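Local coordinates for Gp26 (Listeria phage P40, PDB 4JZ5), which probably cleaves the glycan strands of the Listeria cell wall, as the peptidoglycan-degrading catalytic domain of a phage endolysin of glycosyl hydrolase family 25, at residues M96-S99 and A100-C104; I136-V139 and K140-G144. One frame throughout, in Å; residues are numbered along the deposited sequence.

Contact 1 comes first along the chain, on helix 87-106, and contact 2 follows on helix 128-143. Their centres are 12 Å apart, on the same side of the chain's centre. The two helices belong to successive beta-alpha-beta units, 76-81 to 114-117 and 114-117 to 147-152, and so share strand 114-117 in the sheet of the family 25 barrel-like domain. The helices pack directly: Val-98 CG2 lies 3.9 Å from Gln-142 CB, and Leu-97 CD2 lies 4.1 Å from Val-139 CG1. Both contacts are thus local turns of neighbouring helices, whose apolar side chains form part of the layer outside the sheet.

Contact 1: M96-S99 and A100-C104; sequences MLVS and AYKKC
Four backbone hydrogen bonds join Met-96 through Ser-99 to Ala-100 through Lys-103, each running from residue i+4 back to residue i. This unbroken pattern marks alpha helix, and N-H...O angles of 154° to 165° show the bonds to be fairly straight. The first, from Ala-100 N to Met-96 O, spans 2.9 Å, and the last, from Lys-103 N to Ser-99 O, spans 2.8 Å.

The apolar contact between side chains is made by Val-98 and Lys-102, which lie side by side and point the same way. Val-98 CG1 meets Lys-102 CE at 3.9 Å. Beyond CG the lysine is extended, and it is this straight chain that carries CE alongside the valine branch. Nearer the backbone, Lys-102 CG lies 3.4 Å from Val-98 O, and Lys-103 CG repeats the pattern 3.3 Å from Ser-99 O. Tyr-101 contributes through its base, where CB sits 3.3 Å from Val-98 O; with CG anti to the backbone N (chi1 175°), the ring is carried away from the preceding turn and reaches Pro-111 and Val-145. Leu-97 and Ala-100 face the sheet instead, both touching Leu-78 and Ser-51.

Among the polar ends, Ser-99 OG turns back along the helix to bond Asn-95 O, the hydroxyl lying beside its own backbone N. Lys-103 bends at chi4 and makes a cation-pi contact with Tyr-58.

The chemistry is that of an amphipathic helix in a beta-alpha-beta crossover: the carbonyls of Met-96 to Ser-99 are each taken by an amide four residues on, aliphatic groups meet the sheet and helix 128-143, and the CE methylene of the exposed Lys-102 lies against one methyl of the buried Val-98.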
ATOM      1  N   MET A  96       6.004  -7.222  11.719  1.00  6.38           N
ATOM      2  CA  MET A  96       5.995  -5.754  11.762  1.00  7.22           C
ATOM      3  C   MET A  96       4.669  -5.226  11.237  1.00  5.87           C
ATOM      4  O   MET A  96       4.062  -4.324  11.808  1.00  6.60           O
ATOM      5  CB  MET A  96       7.123  -5.167  10.904  1.00  7.88           C
ATOM      6  CG  MET A  96       8.529  -5.358  11.448  1.00 11.83           C
ATOM      7  SD  MET A  96       8.927  -4.363  12.914  1.00 10.28           S
ATOM      8  CE  MET A  96       9.055  -2.711  12.261  1.00 12.59           C
ATOM      9  N   LEU A  97       4.231  -5.758  10.107  1.00  5.88           N
ATOM     10  CA  LEU A  97       2.976  -5.321   9.525  1.00  5.41           C
ATOM     11  C   LEU A  97       1.802  -5.684  10.446  1.00  5.38           C
ATOM     12  O   LEU A  97       0.893  -4.871  10.642  1.00  6.05           O
ATOM     13  CB  LEU A  97       2.802  -5.902   8.125  1.00  5.63           C
ATOM     14  CG  LEU A  97       1.520  -5.530   7.370  1.00  5.68           C
ATOM     15  CD1 LEU A  97       1.253  -4.026   7.311  1.00  6.36           C
ATOM     16  CD2 LEU A  97       1.574  -6.100   5.972  1.00  5.97           C
ATOM     17  N   VAL A  98       1.819  -6.882  11.019  1.00  5.78           N
ATOM     18  CA  VAL A  98       0.775  -7.268  11.969  1.00  6.10           C
ATOM     19  C   VAL A  98       0.781  -6.334  13.175  1.00  6.19           C
ATOM     20  O   VAL A  98      -0.281  -5.864  13.620  1.00  6.39           O
ATOM     21  CB  VAL A  98       0.933  -8.737  12.404  1.00  7.33           C
ATOM     22  CG1 VAL A  98      -0.104  -9.112  13.473  1.00  7.57           C
ATOM     23  CG2 VAL A  98       0.805  -9.662  11.210  1.00  7.71           C
ATOM     24  N   SER A  99       1.969  -6.043  13.699  1.00  6.29           N
ATOM     25  CA  SER A  99       2.084  -5.139  14.831  1.00  6.65           C
ATOM     26  C   SER A  99       1.576  -3.738  14.505  1.00  6.39           C
ATOM     27  O   SER A  99       0.921  -3.105  15.330  1.00  7.23           O
ATOM     28  CB  SER A  99       3.530  -5.083  15.304  1.00  8.14           C
ATOM     29  OG  SER A  99       3.889  -6.292  15.945  1.00 16.11           O
ATOM     30  N   ALA A 100       1.881  -3.256  13.307  1.00  6.36           N
ATOM     31  CA  ALA A 100       1.390  -1.948  12.875  1.00  6.29           C
ATOM     32  C   ALA A 100      -0.133  -1.929  12.811  1.00  6.05           C
ATOM     33  O   ALA A 100      -0.774  -0.952  13.223  1.00  6.28           O
ATOM     34  CB  ALA A 100       1.982  -1.591  11.522  1.00  6.20           C
ATOM     35  N   TYR A 101      -0.706  -2.995  12.272  1.00  5.95           N
ATOM     36  CA  TYR A 101      -2.157  -3.159  12.253  1.00  6.20           C
ATOM     37  C   TYR A 101      -2.725  -3.097  13.682  1.00  6.13           C
ATOM     38  O   TYR A 101      -3.685  -2.374  13.955  1.00  6.65           O
ATOM     39  CB  TYR A 101      -2.494  -4.479  11.543  1.00  6.75           C
ATOM     40  CG  TYR A 101      -3.958  -4.827  11.571  1.00  6.11           C
ATOM     41  CD1 TYR A 101      -4.861  -4.228  10.712  1.00  6.00           C
ATOM     42  CD2 TYR A 101      -4.441  -5.756  12.468  1.00  8.15           C
ATOM     43  CE1 TYR A 101      -6.201  -4.547  10.753  1.00  6.78           C
ATOM     44  CE2 TYR A 101      -5.772  -6.086  12.504  1.00  8.89           C
ATOM     45  CZ  TYR A 101      -6.658  -5.477  11.657  1.00  6.95           C
ATOM     46  OH  TYR A 101      -7.990  -5.807  11.707  1.00  9.23           O
ATOM     47  N   LYS A 102      -2.112  -3.834  14.595  1.00  7.08           N
ATOM     48  CA  LYS A 102      -2.530  -3.795  15.988  1.00  7.86           C
ATOM     49  C   LYS A 102      -2.388  -2.398  16.596  1.00  7.44           C
ATOM     50  O   LYS A 102      -3.242  -1.970  17.361  1.00  8.32           O
ATOM     51  CB  LYS A 102      -1.734  -4.816  16.797  1.00  9.16           C
ATOM     52  CG  LYS A 102      -2.035  -6.269  16.448  1.00 10.43           C
ATOM     53  CD  LYS A 102      -1.067  -7.186  17.194  1.00 16.08           C
ATOM     54  CE  LYS A 102      -1.403  -8.663  17.083  1.00 20.42           C
ATOM     55  NZ  LYS A 102      -0.471  -9.476  17.924  1.00 29.92           N
ATOM     56  N   LYS A 103      -1.320  -1.688  16.280  1.00  7.22           N
ATOM     57  CA  LYS A 103      -1.130  -0.333  16.786  1.00  8.58           C
ATOM     58  C   LYS A 103      -2.264   0.586  16.332  1.00  7.25           C
ATOM     59  O   LYS A 103      -2.782   1.392  17.100  1.00  9.08           O
ATOM     60  CB  LYS A 103       0.200   0.230  16.306  1.00  9.66           C
ATOM     61  CG  LYS A 103       1.438  -0.327  16.976  1.00 14.19           C
ATOM     62  CD  LYS A 103       2.693   0.258  16.334  1.00 20.23           C
ATOM     63  CE  LYS A 103       3.952  -0.337  16.919  1.00 21.67           C
ATOM     64  NZ  LYS A 103       4.166   0.105  18.319  1.00 28.55           N
ATOM     65  N   CYS A 104      -2.648   0.465  15.066  1.00  6.00           N
ATOM     66  CA  CYS A 104      -3.768   1.246  14.572  1.00  6.43           C
ATOM     67  C   CYS A 104      -5.036   0.916  15.349  1.00  6.21           C
ATOM     68  O   CYS A 104      -5.769   1.804  15.760  1.00  7.07           O
ATOM     69  CB  CYS A 104      -3.991   0.979  13.093  1.00  5.94           C
ATOM     70  SG  CYS A 104      -2.677   1.661  12.037  1.00  6.69           S
TER

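Contact 2: I136-V139 and K140-G144; sequences IDHV and KGQTG
Ile-136 through His-138 accept i+4 backbone bonds from Lys-140, Gly-141 and Gln-142, the first the straightest at 172°, before the helix ends and Gly-144, with positive phi, gives its N-H to Lys-140 O. Val-139 O takes the bond from Thr-143 OG1 at 2.8 Å, the hydroxyl standing above the carbonyl plane, and weak bonds from Thr-143 N and Gln-142 N. With OG1 between the backbone N and the carbonyl carbon of its own residue (chi1 67°), the hydroxyl turns back to Val-139 O; the same oxygen also bonds Val-145 N. Gln-142 CG lies over one face of the His-138 ring, toward its rim, in a CH-pi contact 3.9 Å from the centroid, and the bend at chi2 sets the amide 13° from the ring plane. A water donates to His-138 O and Gln-142 OE1, and the ring's NE2 bonds Asn-95 OD1 on helix 87-106. Ile-136 CG2 runs alongside Lys-140 CD at 3.8 Å; the lysine then curls to a salt bridge with Asp-167. Near the helix end, Val-139 O is therefore served by a hydroxyl and His-138 O by a water as well as by amides, and the imidazole is held both over its face and through nitrogen, consistent with a restricted ring rotation.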
ATOM      1  N   ILE A 136       3.047 -12.978   2.999  1.00  4.59           N
ATOM      2  CA  ILE A 136       1.617 -12.761   2.822  1.00  5.25           C
ATOM      3  C   ILE A 136       0.806 -13.809   3.584  1.00  5.44           C
ATOM      4  O   ILE A 136      -0.153 -13.459   4.280  1.00  5.66           O
ATOM      5  CB  ILE A 136       1.288 -12.732   1.322  1.00  5.11           C
ATOM      6  CG1 ILE A 136       1.866 -11.445   0.704  1.00  5.39           C
ATOM      7  CG2 ILE A 136      -0.213 -12.876   1.072  1.00  6.11           C
ATOM      8  CD1 ILE A 136       1.857 -11.434  -0.800  1.00  8.12           C
ATOM      9  N   ASP A 137       1.197 -15.075   3.482  1.00  5.79           N
ATOM     10  CA  ASP A 137       0.510 -16.118   4.216  1.00  6.31           C
ATOM     11  C   ASP A 137       0.542 -15.822   5.707  1.00  5.74           C
ATOM     12  O   ASP A 137      -0.445 -16.050   6.417  1.00  6.77           O
ATOM     13  CB  ASP A 137       1.191 -17.465   4.013  1.00  7.03           C
ATOM     14  CG  ASP A 137       1.046 -18.036   2.604  1.00  7.89           C
ATOM     15  OD1 ASP A 137       0.278 -17.506   1.791  1.00  8.54           O
ATOM     16  OD2 ASP A 137       1.719 -19.059   2.335  1.00 10.87           O
ATOM     17  N   HIS A 138       1.682 -15.375   6.219  1.00  5.61           N
ATOM     18  CA  HIS A 138       1.782 -15.114   7.642  1.00  5.83           C
ATOM     19  C   HIS A 138       0.846 -13.994   8.072  1.00  5.71           C
ATOM     20  O   HIS A 138       0.119 -14.116   9.061  1.00  6.19           O
ATOM     21  CB  HIS A 138       3.226 -14.808   8.038  1.00  6.83           C
ATOM     22  CG  HIS A 138       3.428 -14.779   9.510  1.00  6.73           C
ATOM     23  ND1 HIS A 138       3.462 -15.931  10.262  1.00  8.65           N
ATOM     24  CD2 HIS A 138       3.582 -13.755  10.381  1.00  8.09           C
ATOM     25  CE1 HIS A 138       3.628 -15.616  11.535  1.00  8.83           C
ATOM     26  NE2 HIS A 138       3.708 -14.304  11.633  1.00  9.45           N
ATOM     27  N   VAL A 139       0.861 -12.891   7.335  1.00  5.46           N
ATOM     28  CA  VAL A 139       0.026 -11.761   7.707  1.00  5.58           C
ATOM     29  C   VAL A 139      -1.466 -12.129   7.633  1.00  5.24           C
ATOM     30  O   VAL A 139      -2.237 -11.801   8.536  1.00  6.08           O
ATOM     31  CB  VAL A 139       0.331 -10.537   6.833  1.00  5.11           C
ATOM     32  CG1 VAL A 139      -0.606  -9.392   7.170  1.00  6.10           C
ATOM     33  CG2 VAL A 139       1.781 -10.114   6.993  1.00  5.66           C
ATOM     34  N   LYS A 140      -1.868 -12.799   6.563  1.00  5.25           N
ATOM     35  CA  LYS A 140      -3.265 -13.233   6.427  1.00  6.38           C
ATOM     36  C   LYS A 140      -3.640 -14.159   7.580  1.00  6.80           C
ATOM     37  O   LYS A 140      -4.720 -14.017   8.174  1.00  7.95           O
ATOM     38  CB  LYS A 140      -3.492 -13.943   5.089  1.00  6.33           C
ATOM     39  CG  LYS A 140      -3.506 -12.989   3.900  1.00  6.57           C
ATOM     40  CD  LYS A 140      -3.583 -13.707   2.564  1.00  8.14           C
ATOM     41  CE  LYS A 140      -4.839 -14.553   2.372  1.00  7.52           C
ATOM     42  NZ  LYS A 140      -6.090 -13.744   2.401  1.00  7.69           N
ATOM     43  N   GLY A 141      -2.768 -15.101   7.905  1.00  6.74           N
ATOM     44  CA  GLY A 141      -3.061 -16.057   8.952  1.00  7.04           C
ATOM     45  C   GLY A 141      -3.133 -15.456  10.339  1.00  6.63           C
ATOM     46  O   GLY A 141      -3.827 -15.996  11.202  1.00  8.12           O
ATOM     47  N   GLN A 142      -2.403 -14.371  10.564  1.00  6.68           N
ATOM     48  CA  GLN A 142      -2.416 -13.699  11.854  1.00  6.82           C
ATOM     49  C   GLN A 142      -3.616 -12.784  12.037  1.00  8.46           C
ATOM     50  O   GLN A 142      -4.092 -12.615  13.159  1.00 10.05           O
ATOM     51  CB  GLN A 142      -1.134 -12.884  12.053  1.00  8.20           C
ATOM     52  CG  GLN A 142       0.139 -13.717  12.187  1.00  9.80           C
ATOM     53  CD  GLN A 142       0.156 -14.627  13.407  1.00 13.33           C
ATOM     54  OE1 GLN A 142       0.290 -15.842  13.278  1.00 16.78           O
ATOM     55  NE2 GLN A 142       0.034 -14.047  14.587  1.00 14.88           N
ATOM     56  N   THR A 143      -4.105 -12.200  10.951  1.00  8.02           N
ATOM     57  CA  THR A 143      -5.071 -11.116  11.042  1.00  7.68           C
ATOM     58  C   THR A 143      -6.449 -11.408  10.448  1.00  8.23           C
ATOM     59  O   THR A 143      -7.422 -10.798  10.860  1.00  9.56           O
ATOM     60  CB  THR A 143      -4.546  -9.845  10.338  1.00  7.65           C
ATOM     61  OG1 THR A 143      -4.462 -10.063   8.921  1.00  7.40           O
ATOM     62  CG2 THR A 143      -3.205  -9.404  10.911  1.00  9.14           C
ATOM     63  N   GLY A 144      -6.531 -12.277   9.451  1.00  8.89           N
ATOM     64  CA  GLY A 144      -7.786 -12.470   8.735  1.00  9.38           C
ATOM     65  C   GLY A 144      -8.136 -11.326   7.798  1.00  8.72           C
ATOM     66  O   GLY A 144      -9.238 -11.323   7.235  1.00 12.44           O
TER
HETATM   67  O   HOH W   1      -0.092 -16.777  10.319  1.00 15.51           O